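Local coordinates for protein rhamnonate dehydratase (Gibberella zeae PH-1, PDB 3FXG) that probably dehydrates L-rhamnonate as a magnesium-dependent lyase of the enolase superfamily, at residues K285-R290 against A316-P321; D362-E367 against F385-N390. All coordinates share one frame; numbering follows the deposited sequence.

Interaction 1 of 2, residues K285-R290 against A316-P321; sequences KLVEGR and AAYDVP
Val287 and Arg290 meet Tyr318 and Val320 where the end of one helix comes up against the loop that follows another. The CG1 methyl of Val287 lies 3.7 Å from CD2 of Tyr318, approaching the ring obliquely. CG1 is anti to the backbone N (chi1 176°), and it is this branch of the valine that meets the ring. CG2 of Val320 backs this pair more loosely, 4.4 Å from Val287 CG1. The Arg290 chain bends at chi2 (122°) and chi3; Arg290 and Val320 run antiparallel alongside each other, with Arg290 CD 3.9 Å from Val320 CG2. Tyr318 CD1 lies over one face of the Arg290 guanidinium, and water 1 sits in plane at its edge. This water accepts from Arg290 NH2 at 3.0 Å and donates to Tyr318 O at 2.8 Å, tying the two segments together through solvent. Arg290 NH2 also forms a salt bridge with Asp255 of a third subunit, and the Tyr318 hydroxyl is hydrogen-bonded to Glu288 of a second. Within 285-290, Lys285 NZ reaches Glu288 OE1 at 3.0 Å in a salt bridge on the syn side of the carboxylate. The type II turn from Val287 to Arg290, with Gly289 at positive phi, reverses the chain after the helix, and the end of the bent Arg290 side chain comes close to Tyr318. Asp319, also at positive phi, is the C-prime residue of the Schellman motif that ends helix 305-316. The contact thus joins the C-terminal end of helix 279-287 to the loop just after helix 305-316: Val287 also packs on Leu314 and Val320 on Ala315, while Leu286 and Pro321 rest on strand 294-295.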
ATOM      1  N   LYS A 285      -4.476  15.593   8.871  1.00 11.64           N
ATOM      2  CA  LYS A 285      -5.057  14.255   8.790  1.00 13.47           C
ATOM      3  C   LYS A 285      -6.399  14.223   8.061  1.00 13.25           C
ATOM      4  O   LYS A 285      -6.734  13.230   7.415  1.00 12.06           O
ATOM      5  CB  LYS A 285      -5.233  13.670  10.194  1.00 17.03           C
ATOM      6  CG  LYS A 285      -3.959  13.085  10.770  1.00 23.92           C
ATOM      7  CD  LYS A 285      -3.473  11.948   9.883  1.00 27.77           C
ATOM      8  CE  LYS A 285      -2.304  11.218  10.497  1.00 31.10           C
ATOM      9  NZ  LYS A 285      -1.827  10.130   9.602  1.00 33.35           N
ATOM     10  N   LEU A 286      -7.173  15.295   8.180  1.00 11.08           N
ATOM     11  CA  LEU A 286      -8.469  15.353   7.514  1.00 11.94           C
ATOM     12  C   LEU A 286      -8.313  15.539   6.009  1.00 11.95           C
ATOM     13  O   LEU A 286      -9.200  15.176   5.232  1.00 14.36           O
ATOM     14  CB  LEU A 286      -9.322  16.479   8.105  1.00 10.51           C
ATOM     15  CG  LEU A 286     -10.072  16.130   9.395  1.00  9.78           C
ATOM     16  CD1 LEU A 286      -9.095  15.652  10.465  1.00 10.20           C
ATOM     17  CD2 LEU A 286     -10.848  17.350   9.871  1.00 10.92           C
ATOM     18  N   VAL A 287      -7.184  16.105   5.598  1.00 11.96           N
ATOM     19  CA  VAL A 287      -6.917  16.312   4.181  1.00 13.38           C
ATOM     20  C   VAL A 287      -6.263  15.071   3.572  1.00 12.95           C
ATOM     21  O   VAL A 287      -6.504  14.752   2.409  1.00 14.91           O
ATOM     22  CB  VAL A 287      -6.012  17.548   3.957  1.00 14.29           C
ATOM     23  CG1 VAL A 287      -5.656  17.684   2.485  1.00 14.55           C
ATOM     24  CG2 VAL A 287      -6.734  18.803   4.433  1.00 14.27           C
ATOM     25  N   GLU A 288      -5.443  14.369   4.355  1.00 13.23           N
ATOM     26  CA  GLU A 288      -4.781  13.158   3.862  1.00 14.29           C
ATOM     27  C   GLU A 288      -5.830  12.141   3.427  1.00 14.00           C
ATOM     28  O   GLU A 288      -6.763  11.848   4.171  1.00 15.81           O
ATOM     29  CB  GLU A 288      -3.907  12.516   4.949  1.00 15.47           C
ATOM     30  CG  GLU A 288      -2.817  13.409   5.509  1.00 18.94           C
ATOM     31  CD  GLU A 288      -1.921  12.686   6.503  1.00 20.87           C
ATOM     32  OE1 GLU A 288      -2.331  11.629   7.030  1.00 20.48           O
ATOM     33  OE2 GLU A 288      -0.808  13.187   6.766  1.00 22.37           O
ATOM     34  N   GLY A 289      -5.668  11.597   2.227  1.00 14.40           N
ATOM     35  CA  GLY A 289      -6.622  10.620   1.739  1.00 15.22           C
ATOM     36  C   GLY A 289      -7.763  11.274   0.987  1.00 15.54           C
ATOM     37  O   GLY A 289      -8.458  10.622   0.207  1.00 15.32           O
ATOM     38  N   ARG A 290      -7.959  12.568   1.223  1.00 13.64           N
ATOM     39  CA  ARG A 290      -9.016  13.312   0.553  1.00 14.73           C
ATOM     40  C   ARG A 290     -10.351  12.560   0.694  1.00 15.45           C
ATOM     41  O   ARG A 290     -11.077  12.355  -0.283  1.00 15.53           O
ATOM     42  CB  ARG A 290      -8.632  13.510  -0.923  1.00 16.32           C
ATOM     43  CG  ARG A 290      -9.405  14.593  -1.671  1.00 23.00           C
ATOM     44  CD  ARG A 290      -8.493  15.697  -2.261  1.00 18.93           C
ATOM     45  NE  ARG A 290      -7.388  15.191  -3.079  1.00 16.30           N
ATOM     46  CZ  ARG A 290      -7.128  15.578  -4.329  1.00 17.11           C
ATOM     47  NH1 ARG A 290      -6.094  15.066  -4.986  1.00 15.19           N
ATOM     48  NH2 ARG A 290      -7.909  16.463  -4.936  1.00 14.53           N
ATOM     49  N   ALA A 316      -5.729  24.053   0.499  1.00  9.37           N
ATOM     50  CA  ALA A 316      -5.696  24.674  -0.825  1.00 11.21           C
ATOM     51  C   ALA A 316      -4.786  23.940  -1.810  1.00 10.89           C
ATOM     52  O   ALA A 316      -5.023  23.972  -3.018  1.00  9.59           O
ATOM     53  CB  ALA A 316      -5.262  26.140  -0.709  1.00 10.95           C
ATOM     54  N   ALA A 317      -3.743  23.295  -1.298  1.00 11.68           N
ATOM     55  CA  ALA A 317      -2.816  22.558  -2.155  1.00 12.16           C
ATOM     56  C   ALA A 317      -3.501  21.317  -2.725  1.00 12.00           C
ATOM     57  O   ALA A 317      -3.006  20.702  -3.673  1.00 11.53           O
ATOM     58  CB  ALA A 317      -1.579  22.156  -1.368  1.00 11.88           C
ATOM     59  N   TYR A 318      -4.636  20.955  -2.135  1.00 10.32           N
ATOM     60  CA  TYR A 318      -5.408  19.800  -2.581  1.00 11.84           C
ATOM     61  C   TYR A 318      -6.818  20.221  -2.999  1.00 11.85           C
ATOM     62  O   TYR A 318      -7.704  19.388  -3.181  1.00 11.68           O
ATOM     63  CB  TYR A 318      -5.465  18.759  -1.459  1.00 11.43           C
ATOM     64  CG  TYR A 318      -4.122  18.113  -1.210  1.00 12.98           C
ATOM     65  CD1 TYR A 318      -3.667  17.075  -2.023  1.00 13.61           C
ATOM     66  CD2 TYR A 318      -3.277  18.582  -0.203  1.00 13.50           C
ATOM     67  CE1 TYR A 318      -2.403  16.519  -1.842  1.00 14.78           C
ATOM     68  CE2 TYR A 318      -2.007  18.033  -0.016  1.00 13.87           C
ATOM     69  CZ  TYR A 318      -1.578  17.005  -0.839  1.00 14.97           C
ATOM     70  OH  TYR A 318      -0.318  16.472  -0.676  1.00 14.88           O
ATOM     71  N   ASP A 319      -7.005  21.527  -3.159  1.00 11.26           N
ATOM     72  CA  ASP A 319      -8.292  22.086  -3.553  1.00 12.03           C
ATOM     73  C   ASP A 319      -9.437  21.623  -2.662  1.00 12.05           C
ATOM     74  O   ASP A 319     -10.568  21.456  -3.123  1.00 14.00           O
ATOM     75  CB  ASP A 319      -8.596  21.745  -5.017  1.00 11.66           C
ATOM     76  CG  ASP A 319      -7.577  22.336  -5.968  1.00 13.70           C
ATOM     77  OD1 ASP A 319      -7.236  23.525  -5.794  1.00 12.31           O
ATOM     78  OD2 ASP A 319      -7.118  21.617  -6.885  1.00 14.08           O
ATOM     79  N   VAL A 320      -9.140  21.402  -1.385  1.00 10.27           N
ATOM     80  CA  VAL A 320     -10.169  20.990  -0.439  1.00 10.83           C
ATOM     81  C   VAL A 320     -10.730  22.273   0.165  1.00 11.98           C
ATOM     82  O   VAL A 320      -9.997  23.057   0.767  1.00 11.15           O
ATOM     83  CB  VAL A 320      -9.596  20.110   0.694  1.00 11.85           C
ATOM     84  CG1 VAL A 320     -10.648  19.912   1.783  1.00 11.73           C
ATOM     85  CG2 VAL A 320      -9.166  18.756   0.138  1.00 10.93           C
ATOM     86  N   PRO A 321     -12.039  22.514  -0.005  1.00 12.19           N
ATOM     87  CA  PRO A 321     -12.611  23.735   0.561  1.00 12.22           C
ATOM     88  C   PRO A 321     -12.648  23.748   2.084  1.00 12.88           C
ATOM     89  O   PRO A 321     -12.785  22.705   2.728  1.00 10.65           O
ATOM     90  CB  PRO A 321     -14.009  23.781  -0.051  1.00 14.33           C
ATOM     91  CG  PRO A 321     -14.344  22.337  -0.239  1.00 16.38           C
ATOM     92  CD  PRO A 321     -13.049  21.762  -0.772  1.00 12.44           C
TER
HETATM   93  O   HOH W   1     -10.124  18.217  -3.929  1.00 14.25           O

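Interaction 2 of 2, residues D362-E367 against F385-N390; sequences DLFIDE and FGLTIN
Leu387 lies across one face of the Phe364 ring, with CB 3.9 Å from the ring centroid in a CH-pi contact and CD1 packed against CE2. Leu363 CG covers the opposite face over its centre, so the ring is clamped between two leucines; Ile389 CG1 adds a contact at CE1. Backbone bonds hold this sandwich in place. Phe364 and Ile389 form a non-hydrogen-bonded antiparallel pair, a single beta bridge, flanked by Asn390 N donating to Leu363 O at 2.8 Å and Ile365 N donating to Thr388 O at 3.0 Å. Side chains extend the pairing at both ends. CG of Asn390, anti to its backbone N (chi1 175°), is carried across to the 362-367 side. Its ND2 donates to Asp362 O at 3.0 Å, with the acceptor in the amide plane, while OD1 caps Ala392 N at the start of helix 391-394. At the other end Asp366 OD1 receives Thr388 N at 2.9 Å through its syn lone pair. Water 2 donates to both Asp366 O and Gly386 O, closing the pair beyond the carboxylate. Farther out, Phe364 and Ile389 rest on Phe80 of strand 78-84, and Leu387 on Pro329 and Tyr330 of helix 329-335. The arrangement is an isolated beta bridge between the loops before and after strand 374-376, packed between the N-terminal antiparallel sheet and the barrel domain of an enolase-superfamily protein.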
ATOM      1  N   ASP A 362     -26.240  40.057  22.617  1.00 23.87           N
ATOM      2  CA  ASP A 362     -26.153  41.489  22.882  1.00 23.27           C
ATOM      3  C   ASP A 362     -24.787  41.977  23.360  1.00 21.80           C
ATOM      4  O   ASP A 362     -24.666  43.092  23.864  1.00 21.42           O
ATOM      5  CB  ASP A 362     -27.233  41.897  23.890  1.00 24.25           C
ATOM      6  CG  ASP A 362     -26.985  41.334  25.278  1.00 27.56           C
ATOM      7  OD1 ASP A 362     -26.197  40.372  25.410  1.00 28.88           O
ATOM      8  OD2 ASP A 362     -27.591  41.850  26.240  1.00 28.42           O
ATOM      9  N   LEU A 363     -23.758  41.151  23.197  1.00 20.56           N
ATOM     10  CA  LEU A 363     -22.414  41.542  23.613  1.00 19.88           C
ATOM     11  C   LEU A 363     -21.928  42.709  22.754  1.00 19.54           C
ATOM     12  O   LEU A 363     -21.266  43.621  23.246  1.00 20.78           O
ATOM     13  CB  LEU A 363     -21.444  40.364  23.475  1.00 18.82           C
ATOM     14  CG  LEU A 363     -19.976  40.639  23.821  1.00 18.85           C
ATOM     15  CD1 LEU A 363     -19.858  41.117  25.256  1.00 17.42           C
ATOM     16  CD2 LEU A 363     -19.158  39.373  23.615  1.00 19.83           C
ATOM     17  N   PHE A 364     -22.263  42.670  21.468  1.00 18.44           N
ATOM     18  CA  PHE A 364     -21.869  43.718  20.530  1.00 19.19           C
ATOM     19  C   PHE A 364     -23.110  44.432  20.003  1.00 20.33           C
ATOM     20  O   PHE A 364     -24.215  43.888  20.060  1.00 20.64           O
ATOM     21  CB  PHE A 364     -21.082  43.105  19.368  1.00 17.25           C
ATOM     22  CG  PHE A 364     -19.895  42.295  19.812  1.00 15.94           C
ATOM     23  CD1 PHE A 364     -18.829  42.902  20.467  1.00 15.86           C
ATOM     24  CD2 PHE A 364     -19.857  40.921  19.603  1.00 15.17           C
ATOM     25  CE1 PHE A 364     -17.739  42.153  20.909  1.00 16.20           C
ATOM     26  CE2 PHE A 364     -18.771  40.160  20.043  1.00 15.15           C
ATOM     27  CZ  PHE A 364     -17.713  40.779  20.696  1.00 14.62           C
ATOM     28  N   ILE A 365     -22.931  45.641  19.483  1.00 20.61           N
ATOM     29  CA  ILE A 365     -24.061  46.409  18.969  1.00 23.05           C
ATOM     30  C   ILE A 365     -24.144  46.474  17.445  1.00 23.53           C
ATOM     31  O   ILE A 365     -25.163  46.897  16.897  1.00 24.76           O
ATOM     32  CB  ILE A 365     -24.028  47.863  19.487  1.00 24.19           C
ATOM     33  CG1 ILE A 365     -22.786  48.574  18.957  1.00 25.93           C
ATOM     34  CG2 ILE A 365     -24.025  47.882  21.005  1.00 25.83           C
ATOM     35  CD1 ILE A 365     -22.626  49.998  19.460  1.00 29.48           C
ATOM     36  N   ASP A 366     -23.085  46.046  16.764  1.00 22.00           N
ATOM     37  CA  ASP A 366     -23.054  46.124  15.307  1.00 21.35           C
ATOM     38  C   ASP A 366     -22.585  44.873  14.563  1.00 21.54           C
ATOM     39  O   ASP A 366     -21.900  44.976  13.544  1.00 19.68           O
ATOM     40  CB  ASP A 366     -22.171  47.299  14.892  1.00 22.55           C
ATOM     41  CG  ASP A 366     -20.822  47.280  15.581  1.00 24.34           C
ATOM     42  OD1 ASP A 366     -20.504  46.266  16.246  1.00 22.64           O
ATOM     43  OD2 ASP A 366     -20.076  48.275  15.458  1.00 25.33           O
ATOM     44  N   GLU A 367     -22.951  43.698  15.056  1.00 19.66           N
ATOM     45  CA  GLU A 367     -22.546  42.469  14.389  1.00 19.91           C
ATOM     46  C   GLU A 367     -23.256  42.388  13.036  1.00 19.07           C
ATOM     47  O   GLU A 367     -24.474  42.531  12.963  1.00 19.69           O
ATOM     48  CB  GLU A 367     -22.929  41.256  15.243  1.00 21.28           C
ATOM     49  CG  GLU A 367     -22.368  39.930  14.750  1.00 23.62           C
ATOM     50  CD  GLU A 367     -22.949  38.736  15.495  1.00 22.62           C
ATOM     51  OE1 GLU A 367     -22.910  38.728  16.745  1.00 23.63           O
ATOM     52  OE2 GLU A 367     -23.441  37.805  14.827  1.00 22.98           O
ATOM     53  N   PHE A 385     -12.015  43.456  13.522  1.00 12.72           N
ATOM     54  CA  PHE A 385     -13.130  42.570  13.220  1.00 14.19           C
ATOM     55  C   PHE A 385     -14.451  43.336  13.216  1.00 14.44           C
ATOM     56  O   PHE A 385     -15.522  42.748  13.075  1.00 14.37           O
ATOM     57  CB  PHE A 385     -13.176  41.399  14.213  1.00 13.52           C
ATOM     58  CG  PHE A 385     -12.158  40.322  13.919  1.00 12.94           C
ATOM     59  CD1 PHE A 385     -12.216  39.601  12.728  1.00 12.90           C
ATOM     60  CD2 PHE A 385     -11.132  40.046  14.817  1.00 12.64           C
ATOM     61  CE1 PHE A 385     -11.268  38.623  12.434  1.00 12.38           C
ATOM     62  CE2 PHE A 385     -10.174  39.066  14.533  1.00 11.25           C
ATOM     63  CZ  PHE A 385     -10.242  38.356  13.342  1.00 10.22           C
ATOM     64  N   GLY A 386     -14.352  44.654  13.368  1.00 14.64           N
ATOM     65  CA  GLY A 386     -15.520  45.524  13.329  1.00 15.68           C
ATOM     66  C   GLY A 386     -16.616  45.365  14.363  1.00 16.82           C
ATOM     67  O   GLY A 386     -17.738  45.830  14.146  1.00 17.61           O
ATOM     68  N   LEU A 387     -16.310  44.730  15.487  1.00 17.26           N
ATOM     69  CA  LEU A 387     -17.308  44.537  16.532  1.00 18.12           C
ATOM     70  C   LEU A 387     -17.120  45.548  17.654  1.00 19.71           C
ATOM     71  O   LEU A 387     -16.021  45.711  18.178  1.00 19.64           O
ATOM     72  CB  LEU A 387     -17.222  43.115  17.088  1.00 18.07           C
ATOM     73  CG  LEU A 387     -17.582  42.005  16.099  1.00 17.89           C
ATOM     74  CD1 LEU A 387     -17.217  40.652  16.687  1.00 19.98           C
ATOM     75  CD2 LEU A 387     -19.065  42.070  15.774  1.00 20.34           C
ATOM     76  N   THR A 388     -18.202  46.228  18.016  1.00 20.59           N
ATOM     77  CA  THR A 388     -18.155  47.226  19.072  1.00 21.30           C
ATOM     78  C   THR A 388     -18.937  46.734  20.282  1.00 20.14           C
ATOM     79  O   THR A 388     -20.122  46.413  20.185  1.00 18.93           O
ATOM     80  CB  THR A 388     -18.749  48.558  18.593  1.00 22.81           C
ATOM     81  OG1 THR A 388     -20.122  48.366  18.243  1.00 28.85           O
ATOM     82  CG2 THR A 388     -18.009  49.055  17.371  1.00 22.81           C
ATOM     83  N   ILE A 389     -18.262  46.673  21.423  1.00 20.89           N
ATOM     84  CA  ILE A 389     -18.884  46.204  22.649  1.00 20.66           C
ATOM     85  C   ILE A 389     -20.061  47.071  23.083  1.00 22.11           C
ATOM     86  O   ILE A 389     -19.984  48.301  23.092  1.00 21.84           O
ATOM     87  CB  ILE A 389     -17.846  46.128  23.791  1.00 21.35           C
ATOM     88  CG1 ILE A 389     -16.775  45.094  23.436  1.00 20.23           C
ATOM     89  CG2 ILE A 389     -18.529  45.761  25.101  1.00 21.97           C
ATOM     90  CD1 ILE A 389     -15.673  44.959  24.466  1.00 22.43           C
ATOM     91  N   ASN A 390     -21.157  46.407  23.426  1.00 22.00           N
ATOM     92  CA  ASN A 390     -22.367  47.074  23.883  1.00 22.84           C
ATOM     93  C   ASN A 390     -22.119  47.585  25.305  1.00 23.66           C
ATOM     94  O   ASN A 390     -21.878  46.798  26.217  1.00 22.15           O
ATOM     95  CB  ASN A 390     -23.526  46.073  23.858  1.00 22.42           C
ATOM     96  CG  ASN A 390     -24.806  46.637  24.434  1.00 23.24           C
ATOM     97  OD1 ASN A 390     -24.905  47.829  24.715  1.00 23.54           O
ATOM     98  ND2 ASN A 390     -25.802  45.776  24.606  1.00 23.77           N
TER
HETATM   99  O   HOH W   2     -19.688  45.777  12.436  1.00 22.99           O

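How the interactions relate
Interaction 1 closes before interaction 2 opens along the chain, and all four segments belong to the enolase C-terminal domain-like part of the sequence. Their centres are 34 Å apart, on opposite sides of the chain's centre, and their nearest atoms are about 18 Å apart. Interaction 1 belongs to the barrel's outer helices, 279-287 and 305-316, and faces other subunits of the eight-chain assembly. Interaction 2 is touched by no other chain; its loops come before and after strand 374-376 in the chain, which pairs with barrel strand 163-169, and reach the sheet containing strand 78-84. Interaction 1 thus lies at a subunit interface, and interaction 2 where loops of the barrel domain meet the antiparallel sheet of the same chain.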